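Local coordinates for protein anthranilate-CoA ligase (Stigmatella aurantiaca, PDB 4WV3) that belongs to the ANL superfamily of AMP-binding enzymes, with a large N-terminal portion, a smaller C-terminal domain and a pocket for an adenosine-containing ligand, at residues Gly337-Pro342 against Asp397-Asp402; Gln197-Asn202 against Phe326-Pro331; Tyr346-Val351 against Gly405-Ala410; Ala300-Trp305 against Gly310-Asp315. One frame throughout, in Å; residues are numbered along the deposited sequence.

Interaction 1. Residues Gly337-Pro342 against Asp397-Asp402; sequences GSSGKP and DKYFVD. With 3UK (5'-O-[(S)-[(2-aminobenzoyl)oxy](hydroxy)phosphoryl]adenosine), chain C.
Tyr-399 reaches across to Ser-339 with the outer end of its ring, and these two buried side chains make the whole direct contact between 337-342 and 397-402. The tyrosine CB points toward the serine segment. Farther out, CE2 comes 3.3 Å from Ser-339 OG and 3.7 Å from Ser-339 CB, and CZ lies 3.3 Å from Ser-339 OG. The serine oxygen thus approaches at the ring edge, close to the ring plane, beside the phenol oxygen. At the tip, Tyr-399 OH is modelled as donor to Ser-339 OG, at a separation so short that the details of the bond are doubtful. Ser-339 offers the oxygen by turning OG anti to its carbonyl carbon (chi1 -62°). The same phenol oxygen stands 3.9 Å from C17 of the 3UK adenine. Two residues earlier in the strand, Asp-397 faces the ribose: its OD2 accepts a hydrogen bond from 3UK O24 at 2.6 Å, while O22 is modelled too close to OD1 for the length to be trusted. Thr-395 OG1 and His-409 NE2 also bond to this carboxylate, one on each oxygen, which probably steadies it against the ribose hydroxyls. Tyr-399 itself extends from strand 392-401, with Tyr-407 of strand 407-412, Leu-350 of strand 347-351 and Ile-317 of strand 313-318 packed around it.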
# COMPACT_ATOMS: atom_id res chain seq x y z
N GLY A 337 9.99 15.02 -4.69
CA GLY A 337 9.98 14.30 -5.94
C GLY A 337 10.80 13.02 -5.90
O GLY A 337 10.66 12.16 -6.78
N SER A 338 11.65 12.89 -4.89
CA SER A 338 12.52 11.73 -4.77
C SER A 338 12.03 10.76 -3.71
O SER A 338 11.16 11.09 -2.90
CB SER A 338 13.95 12.17 -4.44
OG SER A 338 14.02 12.69 -3.13
N SER A 339 12.60 9.56 -3.71
CA SER A 339 12.26 8.54 -2.72
C SER A 339 13.15 8.67 -1.49
O SER A 339 13.07 7.85 -0.57
CB SER A 339 12.39 7.14 -3.32
OG SER A 339 11.50 6.97 -4.41
N GLY A 340 14.01 9.68 -1.48
CA GLY A 340 14.85 9.97 -0.33
C GLY A 340 16.15 9.18 -0.27
O GLY A 340 16.81 8.98 -1.29
N LYS A 341 16.50 8.74 0.93
CA LYS A 341 17.76 8.06 1.19
C LYS A 341 17.50 6.62 1.64
O LYS A 341 16.40 6.30 2.09
CB LYS A 341 18.55 8.81 2.26
CG LYS A 341 18.96 10.22 1.87
CD LYS A 341 20.13 10.20 0.90
CE LYS A 341 20.55 11.61 0.50
NZ LYS A 341 20.93 12.43 1.69
N PRO A 342 18.51 5.74 1.50
CA PRO A 342 18.39 4.36 1.98
C PRO A 342 18.08 4.28 3.47
O PRO A 342 18.65 5.03 4.26
CB PRO A 342 19.78 3.78 1.70
CG PRO A 342 20.30 4.58 0.57
CD PRO A 342 19.77 5.97 0.78
N ASP A 397 11.71 -2.21 -10.31
CA ASP A 397 11.72 -0.75 -10.45
C ASP A 397 13.02 -0.25 -11.07
O ASP A 397 14.08 -0.83 -10.89
CB ASP A 397 11.52 -0.09 -9.09
CG ASP A 397 10.12 -0.28 -8.55
OD1 ASP A 397 9.16 0.02 -9.28
OD2 ASP A 397 9.99 -0.73 -7.39
N LYS A 398 12.91 0.85 -11.81
CA LYS A 398 14.08 1.54 -12.34
C LYS A 398 14.33 2.81 -11.52
O LYS A 398 13.43 3.62 -11.32
CB LYS A 398 13.88 1.89 -13.81
CG LYS A 398 14.13 0.74 -14.78
CD LYS A 398 15.59 0.32 -14.77
CE LYS A 398 15.94 -0.54 -15.98
NZ LYS A 398 15.16 -1.81 -16.01
N TYR A 399 15.56 2.96 -11.04
CA TYR A 399 15.94 4.10 -10.22
C TYR A 399 17.27 4.69 -10.67
O TYR A 399 18.07 4.02 -11.32
CB TYR A 399 16.04 3.69 -8.75
CG TYR A 399 14.83 4.00 -7.91
CD1 TYR A 399 13.73 3.15 -7.90
CD2 TYR A 399 14.79 5.12 -7.10
CE1 TYR A 399 12.62 3.42 -7.12
CE2 TYR A 399 13.68 5.41 -6.32
CZ TYR A 399 12.60 4.55 -6.34
OH TYR A 399 11.49 4.82 -5.57
N PHE A 400 17.50 5.95 -10.31
CA PHE A 400 18.82 6.55 -10.45
C PHE A 400 19.10 7.44 -9.25
O PHE A 400 18.18 7.90 -8.57
CB PHE A 400 18.95 7.32 -11.77
CG PHE A 400 18.11 8.56 -11.85
CD1 PHE A 400 18.62 9.79 -11.47
CD2 PHE A 400 16.81 8.50 -12.33
CE1 PHE A 400 17.85 10.94 -11.54
CE2 PHE A 400 16.03 9.65 -12.42
CZ PHE A 400 16.55 10.86 -12.02
N VAL A 401 20.38 7.68 -8.98
CA VAL A 401 20.78 8.41 -7.79
C VAL A 401 21.31 9.80 -8.12
O VAL A 401 22.07 9.98 -9.07
CB VAL A 401 21.85 7.64 -6.99
CG1 VAL A 401 22.16 8.34 -5.69
CG2 VAL A 401 21.38 6.22 -6.72
N ASP A 402 20.88 10.79 -7.33
CA ASP A 402 21.36 12.16 -7.46
C ASP A 402 22.86 12.27 -7.25
O ASP A 402 23.52 11.31 -6.85
CB ASP A 402 20.66 13.06 -6.44
CG ASP A 402 19.39 13.68 -6.98
OD1 ASP A 402 18.99 13.31 -8.10
OD2 ASP A 402 18.80 14.53 -6.29
C10 3UK C . 5.74 1.19 -6.39
C15 3UK C . 6.53 3.36 -5.45
C17 3UK C . 7.68 5.23 -6.29
C21 3UK C . 7.05 0.51 -6.70
C26 3UK C . 3.92 -0.27 -0.71
C28 3UK C . 4.73 1.50 0.72
O01 3UK C . 2.87 -0.10 -2.88
C02 3UK C . 3.50 -0.81 -2.13
O03 3UK C . 3.53 -2.22 -2.34
P04 3UK C . 2.99 -2.86 -3.69
O05 3UK C . 3.13 -4.41 -3.60
O06 3UK C . 3.81 -2.36 -4.97
C07 3UK C . 5.16 -1.90 -4.81
C08 3UK C . 5.53 -1.09 -6.02
O09 3UK C . 4.83 0.17 -6.00
N11 3UK C . 5.90 2.13 -5.33
C12 3UK C . 5.46 1.98 -4.04
N13 3UK C . 5.80 3.09 -3.34
C14 3UK C . 6.46 3.96 -4.19
N16 3UK C . 7.14 4.00 -6.47
N18 3UK C . 7.65 5.86 -5.12
C19 3UK C . 7.07 5.29 -4.06
N20 3UK C . 7.04 5.97 -2.81
O22 3UK C . 7.16 0.30 -8.09
C23 3UK C . 6.97 -0.77 -6.01
O24 3UK C . 7.71 -1.77 -6.74
O25 3UK C . 1.52 -2.52 -3.86
C27 3UK C . 4.34 1.03 -0.56
C29 3UK C . 4.68 0.63 1.86
C30 3UK C . 4.26 -0.67 1.71
C31 3UK C . 3.87 -1.14 0.43
N32 3UK C . 3.43 -2.53 0.27

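Interaction 2. Residues Gln197-Asn202 against Phe326-Pro331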
# COMPACT_ATOMS: atom_id res chain seq x y z
N GLN A 197 10.24 -1.04 13.52
CA GLN A 197 11.42 -0.41 14.09
C GLN A 197 12.25 0.29 13.02
O GLN A 197 12.60 1.46 13.17
CB GLN A 197 12.27 -1.44 14.83
CG GLN A 197 13.45 -0.83 15.59
CD GLN A 197 13.01 0.04 16.74
OE1 GLN A 197 12.18 -0.36 17.56
NE2 GLN A 197 13.56 1.25 16.81
N LEU A 198 12.56 -0.43 11.95
CA LEU A 198 13.46 0.06 10.91
C LEU A 198 12.95 1.33 10.21
O LEU A 198 13.74 2.22 9.90
CB LEU A 198 13.75 -1.03 9.88
CG LEU A 198 14.60 -2.21 10.37
CD1 LEU A 198 14.83 -3.22 9.26
CD2 LEU A 198 15.93 -1.72 10.94
N TRP A 199 11.65 1.40 9.96
CA TRP A 199 11.09 2.58 9.31
C TRP A 199 10.17 3.39 10.22
O TRP A 199 10.31 4.61 10.32
CB TRP A 199 10.36 2.21 8.02
CG TRP A 199 9.84 3.41 7.29
CD1 TRP A 199 10.51 4.16 6.37
CD2 TRP A 199 8.55 4.01 7.44
NE1 TRP A 199 9.71 5.19 5.93
CE2 TRP A 199 8.50 5.12 6.57
CE3 TRP A 199 7.42 3.72 8.22
CZ2 TRP A 199 7.38 5.94 6.46
CZ3 TRP A 199 6.31 4.53 8.11
CH2 TRP A 199 6.29 5.63 7.23
N GLY A 200 9.23 2.70 10.87
CA GLY A 200 8.24 3.36 11.71
C GLY A 200 8.85 4.23 12.80
O GLY A 200 8.39 5.35 13.03
N VAL A 201 9.89 3.73 13.45
CA VAL A 201 10.54 4.45 14.53
C VAL A 201 11.79 5.19 14.05
O VAL A 201 11.91 6.40 14.23
CB VAL A 201 10.93 3.50 15.68
CG1 VAL A 201 11.69 4.25 16.76
CG2 VAL A 201 9.69 2.84 16.25
N ASN A 202 12.71 4.45 13.44
CA ASN A 202 14.00 5.01 13.04
C ASN A 202 13.93 6.08 11.96
O ASN A 202 14.82 6.93 11.87
CB ASN A 202 14.95 3.89 12.61
CG ASN A 202 15.22 2.89 13.72
OD1 ASN A 202 14.96 3.16 14.89
ND2 ASN A 202 15.76 1.74 13.35
N PHE A 326 11.51 0.79 2.15
CA PHE A 326 12.95 0.51 2.23
C PHE A 326 13.81 1.69 1.78
O PHE A 326 15.01 1.73 2.06
CB PHE A 326 13.30 -0.77 1.45
CG PHE A 326 12.76 -0.80 0.05
CD1 PHE A 326 13.55 -0.41 -1.02
CD2 PHE A 326 11.47 -1.24 -0.21
CE1 PHE A 326 13.06 -0.43 -2.31
CE2 PHE A 326 10.98 -1.27 -1.50
CZ PHE A 326 11.77 -0.87 -2.55
N ILE A 327 13.20 2.64 1.08
CA ILE A 327 13.85 3.91 0.76
C ILE A 327 12.88 5.04 1.08
O ILE A 327 11.79 5.09 0.52
CB ILE A 327 14.22 4.03 -0.73
CG1 ILE A 327 14.88 2.75 -1.24
CG2 ILE A 327 15.11 5.24 -0.96
CD1 ILE A 327 15.10 2.75 -2.74
N SER A 328 13.27 5.94 1.97
CA SER A 328 12.36 6.99 2.41
C SER A 328 13.03 8.34 2.65
O SER A 328 14.24 8.43 2.81
CB SER A 328 11.64 6.56 3.69
OG SER A 328 10.77 7.58 4.15
N ASN A 329 12.20 9.38 2.67
CA ASN A 329 12.63 10.69 3.13
C ASN A 329 12.51 10.75 4.65
O ASN A 329 11.99 9.83 5.27
CB ASN A 329 11.79 11.80 2.49
CG ASN A 329 12.03 11.93 1.00
OD1 ASN A 329 12.92 12.67 0.56
ND2 ASN A 329 11.24 11.22 0.21
N ARG A 330 12.99 11.84 5.24
CA ARG A 330 12.98 11.98 6.69
C ARG A 330 12.53 13.38 7.07
O ARG A 330 12.71 14.32 6.30
CB ARG A 330 14.38 11.70 7.25
CG ARG A 330 14.79 10.25 7.16
CD ARG A 330 16.30 10.10 7.05
NE ARG A 330 16.69 8.71 6.86
CZ ARG A 330 16.64 8.07 5.69
NH1 ARG A 330 16.22 8.70 4.60
NH2 ARG A 330 17.02 6.81 5.61
N PRO A 331 11.94 13.53 8.27
CA PRO A 331 11.50 14.84 8.77
C PRO A 331 12.60 15.91 8.66
O PRO A 331 12.29 17.07 8.40
CB PRO A 331 11.18 14.56 10.24
CG PRO A 331 10.73 13.14 10.23
CD PRO A 331 11.58 12.45 9.20
O HOH W 1 16.31 8.72 10.12
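Trp-199 presents the pyrrole edge of its indole to Ser-328, not a face. Both CB and OG of the serine lie near the ring plane, CB 3.8 Å from Trp-199 CD1 and OG directly ahead of the indole nitrogen. The resulting hydrogen bond, Trp-199 NE1 to Ser-328 OG, measures 3.2 Å and is nearly straight, with 167° at the hydrogen. Indole CG (chi1 -177°) and serine OG (chi1 179°) each stand anti to their own backbone nitrogen, which brings the N-H edge of the ring to the hydroxyl. Having accepted from the indole, Ser-328 OG donates onward to Asn-329 O at 2.8 Å, on a lone pair in the carbonyl plane. The hydroxyl is therefore gripped by two bonds, and this relay of N-H to O-H to carbonyl probably fixes its rotation within a buried contact. A water links the segments again, donating to Asn-202 O at 2.9 Å and accepting a weak bond from Arg-330 NE. The helix is locally wide here, since Asn-202 N bonds to Gln-197 O in a pi-type turn. His-324 meets the indole obliquely, and Val-203 touches Ser-328 from the same helix. The Trp-199 side chain is about 8 Å from 3UK, so the contact lies near the pocket without touching the ligand. Just before the serine, Phe-326 and Ile-327 both face Ile-317, a classic beta bulge at the point where strand 325-328 turns a corner beside strand 313-318.

Interaction 3. Residues Tyr346-Val351 against Gly405-Ala410; sequences YELKLV and GYYWHA. With 3UK (5'-O-[(S)-[(2-aminobenzoyl)oxy](hydroxy)phosphoryl]adenosine), chain C.
Tyr-407 loses the largest area in this contact, with Leu-348 and then Leu-350 next. The phenol ring projects from strand 407-412 toward strand 347-351, its CG set anti to the carbonyl carbon (chi1 -79°). Leu-348 runs alongside it in the opposite direction. Its CD2 methyl sits over one face, 4.0 Å from the ring centroid and 26° off the normal, which makes a CH-pi contact displaced toward the phenol end; the nearest ring atom is Tyr-407 CZ, 3.7 Å from Leu-348 CD2. Leu-348 CB reaches 3.8 Å from Tyr-407 OH, so the leucine follows the outer half of the tyrosine. Leu-350 joins more loosely and obliquely, through CD1 at 4.2 Å from Tyr-407 CE2. Leu-368 and Val-366, on the adjoining strand 364-369, touch Leu-348 and Leu-350 respectively, while Ile-327 packs on Leu-348 and Val-401 on both Leu-350 and Tyr-407. Two residues beyond Tyr-407, His-409 turns to the pocket, with N16 of the 3UK adenine over its imidazole face. No hydrogen bond crosses between the two segments, so this direct contact is apolar, made of van der Waals packing and one CH-pi contact.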
# COMPACT_ATOMS: atom_id res chain seq x y z
N TYR A 346 18.43 -1.67 5.65
CA TYR A 346 18.16 -2.09 4.28
C TYR A 346 19.31 -1.67 3.38
O TYR A 346 19.75 -0.52 3.41
CB TYR A 346 16.85 -1.46 3.78
CG TYR A 346 15.62 -1.98 4.48
CD1 TYR A 346 15.47 -3.32 4.79
CD2 TYR A 346 14.59 -1.11 4.84
CE1 TYR A 346 14.34 -3.80 5.44
CE2 TYR A 346 13.46 -1.58 5.48
CZ TYR A 346 13.34 -2.92 5.78
OH TYR A 346 12.21 -3.38 6.42
N GLU A 347 19.80 -2.61 2.58
CA GLU A 347 20.93 -2.36 1.70
C GLU A 347 20.48 -2.33 0.24
O GLU A 347 19.77 -3.23 -0.22
CB GLU A 347 22.02 -3.41 1.92
CG GLU A 347 23.33 -3.11 1.24
CD GLU A 347 24.42 -4.08 1.63
OE1 GLU A 347 24.29 -4.72 2.70
OE2 GLU A 347 25.40 -4.23 0.87
N LEU A 348 20.88 -1.30 -0.48
CA LEU A 348 20.42 -1.08 -1.85
C LEU A 348 21.51 -1.34 -2.89
O LEU A 348 22.70 -1.34 -2.57
CB LEU A 348 19.92 0.36 -2.02
CG LEU A 348 18.46 0.70 -1.73
CD1 LEU A 348 17.88 -0.14 -0.61
CD2 LEU A 348 18.39 2.17 -1.37
N LYS A 349 21.09 -1.58 -4.10
CA LYS A 349 21.98 -1.86 -5.22
C LYS A 349 21.28 -1.50 -6.54
O LYS A 349 20.16 -1.80 -6.70
CB LYS A 349 22.36 -3.32 -5.18
CG LYS A 349 23.64 -3.65 -5.88
CD LYS A 349 24.25 -4.91 -5.37
CE LYS A 349 23.50 -6.09 -5.85
NZ LYS A 349 24.38 -7.25 -5.88
N LEU A 350 21.95 -0.81 -7.45
CA LEU A 350 21.39 -0.57 -8.78
C LEU A 350 22.22 -1.27 -9.86
O LEU A 350 23.40 -0.99 -10.03
CB LEU A 350 21.32 0.93 -9.08
CG LEU A 350 20.36 1.74 -8.20
CD1 LEU A 350 20.35 3.20 -8.63
CD2 LEU A 350 18.96 1.16 -8.25
N VAL A 351 21.58 -2.19 -10.58
CA VAL A 351 22.28 -2.99 -11.57
C VAL A 351 21.65 -2.88 -12.95
O VAL A 351 20.47 -2.55 -13.09
CB VAL A 351 22.31 -4.48 -11.16
CG1 VAL A 351 23.12 -4.65 -9.88
CG2 VAL A 351 20.90 -5.01 -10.97
N GLY A 405 23.03 12.05 -3.64
CA GLY A 405 22.72 10.76 -3.06
C GLY A 405 21.24 10.45 -2.92
O GLY A 405 20.85 9.56 -2.16
N TYR A 406 20.40 11.18 -3.66
CA TYR A 406 18.95 10.98 -3.58
C TYR A 406 18.44 10.05 -4.67
O TYR A 406 18.84 10.14 -5.83
CB TYR A 406 18.22 12.32 -3.63
CG TYR A 406 18.45 13.18 -2.41
CD1 TYR A 406 19.48 14.11 -2.37
CD2 TYR A 406 17.64 13.06 -1.29
CE1 TYR A 406 19.70 14.90 -1.26
CE2 TYR A 406 17.84 13.85 -0.17
CZ TYR A 406 18.87 14.76 -0.16
OH TYR A 406 19.08 15.55 0.95
N TYR A 407 17.53 9.15 -4.29
CA TYR A 407 16.98 8.16 -5.22
C TYR A 407 15.73 8.67 -5.92
O TYR A 407 14.77 9.10 -5.28
CB TYR A 407 16.66 6.87 -4.47
CG TYR A 407 17.87 6.00 -4.21
CD1 TYR A 407 18.83 6.37 -3.27
CD2 TYR A 407 18.06 4.81 -4.90
CE1 TYR A 407 19.93 5.58 -3.03
CE2 TYR A 407 19.16 4.01 -4.66
CZ TYR A 407 20.09 4.40 -3.73
OH TYR A 407 21.19 3.61 -3.49
N TRP A 408 15.74 8.62 -7.25
CA TRP A 408 14.59 9.05 -8.04
C TRP A 408 13.99 7.90 -8.83
O TRP A 408 14.69 7.18 -9.54
CB TRP A 408 15.00 10.18 -8.99
CG TRP A 408 15.31 11.46 -8.30
CD1 TRP A 408 16.44 11.76 -7.60
CD2 TRP A 408 14.49 12.63 -8.23
NE1 TRP A 408 16.37 13.04 -7.10
CE2 TRP A 408 15.18 13.60 -7.48
CE3 TRP A 408 13.23 12.96 -8.75
CZ2 TRP A 408 14.66 14.86 -7.22
CZ3 TRP A 408 12.71 14.22 -8.49
CH2 TRP A 408 13.43 15.15 -7.73
N HIS A 409 12.68 7.73 -8.70
CA HIS A 409 11.97 6.65 -9.37
C HIS A 409 11.77 6.96 -10.85
O HIS A 409 11.05 7.88 -11.20
CB HIS A 409 10.61 6.43 -8.71
CG HIS A 409 9.91 5.19 -9.17
ND1 HIS A 409 8.54 5.13 -9.33
CD2 HIS A 409 10.38 3.96 -9.50
CE1 HIS A 409 8.20 3.92 -9.74
NE2 HIS A 409 9.30 3.19 -9.85
N ALA A 410 12.43 6.18 -11.71
CA ALA A 410 12.25 6.33 -13.14
C ALA A 410 10.92 5.72 -13.56
O ALA A 410 10.32 6.11 -14.56
CB ALA A 410 13.39 5.68 -13.89
C10 3UK C . 5.74 1.19 -6.39
C15 3UK C . 6.53 3.36 -5.45
C17 3UK C . 7.68 5.23 -6.29
C21 3UK C . 7.05 0.51 -6.70
C26 3UK C . 3.92 -0.27 -0.71
C28 3UK C . 4.73 1.50 0.72
O01 3UK C . 2.87 -0.10 -2.88
C02 3UK C . 3.50 -0.81 -2.13
O03 3UK C . 3.53 -2.22 -2.34
P04 3UK C . 2.99 -2.86 -3.69
O05 3UK C . 3.13 -4.41 -3.60
O06 3UK C . 3.81 -2.36 -4.97
C07 3UK C . 5.16 -1.90 -4.81
C08 3UK C . 5.53 -1.09 -6.02
O09 3UK C . 4.83 0.17 -6.00
N11 3UK C . 5.90 2.13 -5.33
C12 3UK C . 5.46 1.98 -4.04
N13 3UK C . 5.80 3.09 -3.34
C14 3UK C . 6.46 3.96 -4.19
N16 3UK C . 7.14 4.00 -6.47
N18 3UK C . 7.65 5.86 -5.12
C19 3UK C . 7.07 5.29 -4.06
N20 3UK C . 7.04 5.97 -2.81
O22 3UK C . 7.16 0.30 -8.09
C23 3UK C . 6.97 -0.77 -6.01
O24 3UK C . 7.71 -1.77 -6.74
O25 3UK C . 1.52 -2.52 -3.86
C27 3UK C . 4.34 1.03 -0.56
C29 3UK C . 4.68 0.63 1.86
C30 3UK C . 4.26 -0.67 1.71
C31 3UK C . 3.87 -1.14 0.43
N32 3UK C . 3.43 -2.53 0.27

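Interaction 4. Residues Ala300-Trp305 against Gly310-Asp315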
# COMPACT_ATOMS: atom_id res chain seq x y z
N ALA A 300 5.58 18.85 -7.45
CA ALA A 300 4.52 19.85 -7.52
C ALA A 300 3.44 19.60 -6.47
O ALA A 300 2.86 20.53 -5.92
CB ALA A 300 3.92 19.89 -8.91
N LEU A 301 3.18 18.32 -6.20
CA LEU A 301 2.20 17.95 -5.18
C LEU A 301 2.74 18.16 -3.77
O LEU A 301 2.00 18.51 -2.86
CB LEU A 301 1.75 16.50 -5.37
CG LEU A 301 0.54 16.30 -6.28
CD1 LEU A 301 0.14 14.83 -6.32
CD2 LEU A 301 -0.63 17.15 -5.81
N TRP A 302 4.04 17.93 -3.60
CA TRP A 302 4.67 18.12 -2.30
C TRP A 302 4.61 19.58 -1.89
O TRP A 302 4.33 19.90 -0.73
CB TRP A 302 6.13 17.64 -2.32
CG TRP A 302 6.75 17.61 -0.95
CD1 TRP A 302 6.83 16.54 -0.10
CD2 TRP A 302 7.38 18.71 -0.27
NE1 TRP A 302 7.47 16.91 1.06
CE2 TRP A 302 7.81 18.23 0.98
CE3 TRP A 302 7.61 20.05 -0.60
CZ2 TRP A 302 8.47 19.05 1.90
CZ3 TRP A 302 8.26 20.86 0.32
CH2 TRP A 302 8.68 20.35 1.56
N TYR A 303 4.87 20.48 -2.84
CA TYR A 303 4.83 21.91 -2.56
C TYR A 303 3.40 22.41 -2.37
O TYR A 303 3.13 23.22 -1.49
CB TYR A 303 5.53 22.70 -3.67
CG TYR A 303 7.04 22.56 -3.67
CD1 TYR A 303 7.79 23.00 -2.59
CD2 TYR A 303 7.70 21.99 -4.75
CE1 TYR A 303 9.17 22.88 -2.59
CE2 TYR A 303 9.07 21.86 -4.75
CZ TYR A 303 9.80 22.31 -3.67
OH TYR A 303 11.17 22.18 -3.68
N ALA A 304 2.49 21.91 -3.20
CA ALA A 304 1.09 22.32 -3.13
C ALA A 304 0.47 21.95 -1.79
O ALA A 304 -0.38 22.68 -1.26
CB ALA A 304 0.29 21.70 -4.27
N TRP A 305 0.89 20.82 -1.23
CA TRP A 305 0.41 20.38 0.07
C TRP A 305 1.12 21.16 1.18
O TRP A 305 0.51 21.51 2.19
CB TRP A 305 0.64 18.88 0.24
CG TRP A 305 -0.03 18.30 1.45
CD1 TRP A 305 0.51 18.12 2.69
CD2 TRP A 305 -1.38 17.82 1.53
NE1 TRP A 305 -0.41 17.56 3.54
CE2 TRP A 305 -1.58 17.36 2.85
CE3 TRP A 305 -2.43 17.73 0.62
CZ2 TRP A 305 -2.79 16.83 3.28
CZ3 TRP A 305 -3.64 17.20 1.05
CH2 TRP A 305 -3.81 16.75 2.36
N GLY A 310 1.21 23.40 5.41
CA GLY A 310 2.40 23.69 6.19
C GLY A 310 3.06 22.41 6.65
O GLY A 310 4.13 22.43 7.27
N VAL A 311 2.43 21.29 6.33
CA VAL A 311 2.90 19.98 6.75
C VAL A 311 3.74 19.30 5.67
O VAL A 311 3.32 19.22 4.51
CB VAL A 311 1.73 19.05 7.14
CG1 VAL A 311 2.22 17.64 7.41
CG2 VAL A 311 1.00 19.61 8.34
N ASP A 312 4.92 18.83 6.05
CA ASP A 312 5.78 18.09 5.14
C ASP A 312 5.20 16.71 4.86
O ASP A 312 4.62 16.08 5.74
CB ASP A 312 7.18 17.92 5.75
CG ASP A 312 7.91 19.24 5.90
OD1 ASP A 312 8.56 19.43 6.95
OD2 ASP A 312 7.85 20.07 4.98
N ILE A 313 5.35 16.25 3.62
CA ILE A 313 4.96 14.89 3.27
C ILE A 313 6.18 14.00 3.13
O ILE A 313 7.11 14.33 2.39
CB ILE A 313 4.15 14.84 1.96
CG1 ILE A 313 2.84 15.62 2.09
CG2 ILE A 313 3.86 13.41 1.57
CD1 ILE A 313 1.95 15.50 0.88
N ILE A 314 6.19 12.88 3.83
CA ILE A 314 7.29 11.93 3.75
C ILE A 314 7.01 10.89 2.67
O ILE A 314 6.18 10.00 2.86
CB ILE A 314 7.54 11.23 5.09
CG1 ILE A 314 7.79 12.26 6.19
CG2 ILE A 314 8.71 10.26 4.98
CD1 ILE A 314 8.97 13.18 5.92
N ASP A 315 7.71 11.01 1.54
CA ASP A 315 7.58 10.04 0.46
C ASP A 315 8.61 8.93 0.60
O ASP A 315 9.80 9.19 0.78
CB ASP A 315 7.74 10.73 -0.90
CG ASP A 315 7.61 9.76 -2.07
OD1 ASP A 315 6.84 8.78 -1.94
OD2 ASP A 315 8.27 9.97 -3.10
O HOH W 2 4.41 18.44 1.68
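Between Trp-302 and Ile-313 a water oxygen is gripped by three backbone groups: it donates to Trp-302 O at 2.8 Å and to Val-311 O at 3.1 Å, and accepts a weak bond from Ile-313 N. The water thus ties helix 299-309 to the start of strand 313-318 within a beta-alpha-beta unit whose first strand is 289-292. It also lies over one face of the Trp-302 indole, toward the rim. The indole edge makes its own bond to the strand, Trp-302 NE1 to Ile-313 O at 2.9 Å; the acceptor lies in the ring plane and is met on a carbonyl lone pair, although the N-H is bent to 136°. With CG anti to the backbone nitrogen (chi1 -171°), the ring swings from the helix to the strand. Its benzene rim passes Asp-312, whose carboxylate plane is almost parallel to the indole; OD2 comes 3.3 Å from Trp-302 CZ2, but its main partner is Lys-306 in a salt bridge. Gly-310, with positive phi, ends the helical stretch and lets the chain turn back toward the sheet. One turn along the helix from Trp-302, Trp-305 packs against Tyr-270, Phe-279 and Leu-274, and has Val-311 O near its edge, in the ring plane. Ile-313 crosses this second indole at about a right angle: its CD1 methyl sits over the five-membered ring, 3.8 Å from the centroid and 28° off the normal.

How the interactions relate
Interactions 1 and 3 interlock, their segments alternating along the chain and their centres 5 Å apart; Ser-339 N lies 2.7 Å from Tyr-407 O, a probable hydrogen bond. Interaction 2 shares a sheet with interaction 1 (strands 325-328 and 341-342), where Lys-341 N probably bonds to Ser-328 O at 3.0 Å; it reaches interaction 3 by packing of Ile-327 CG1 on Leu-348 CD2 at 3.6 Å. Interaction 4 is nested inside the loop closed by interaction 2, and Asp-315 O probably accepts a hydrogen bond from Asn-329 ND2. Interactions 3 and 4 do not touch, yet both reach 3UK: the His-409 ring has adenine N16 over one face, and Asp-315 OD1 bonds to N20, while Asp-397 of interaction 1 holds the ribose.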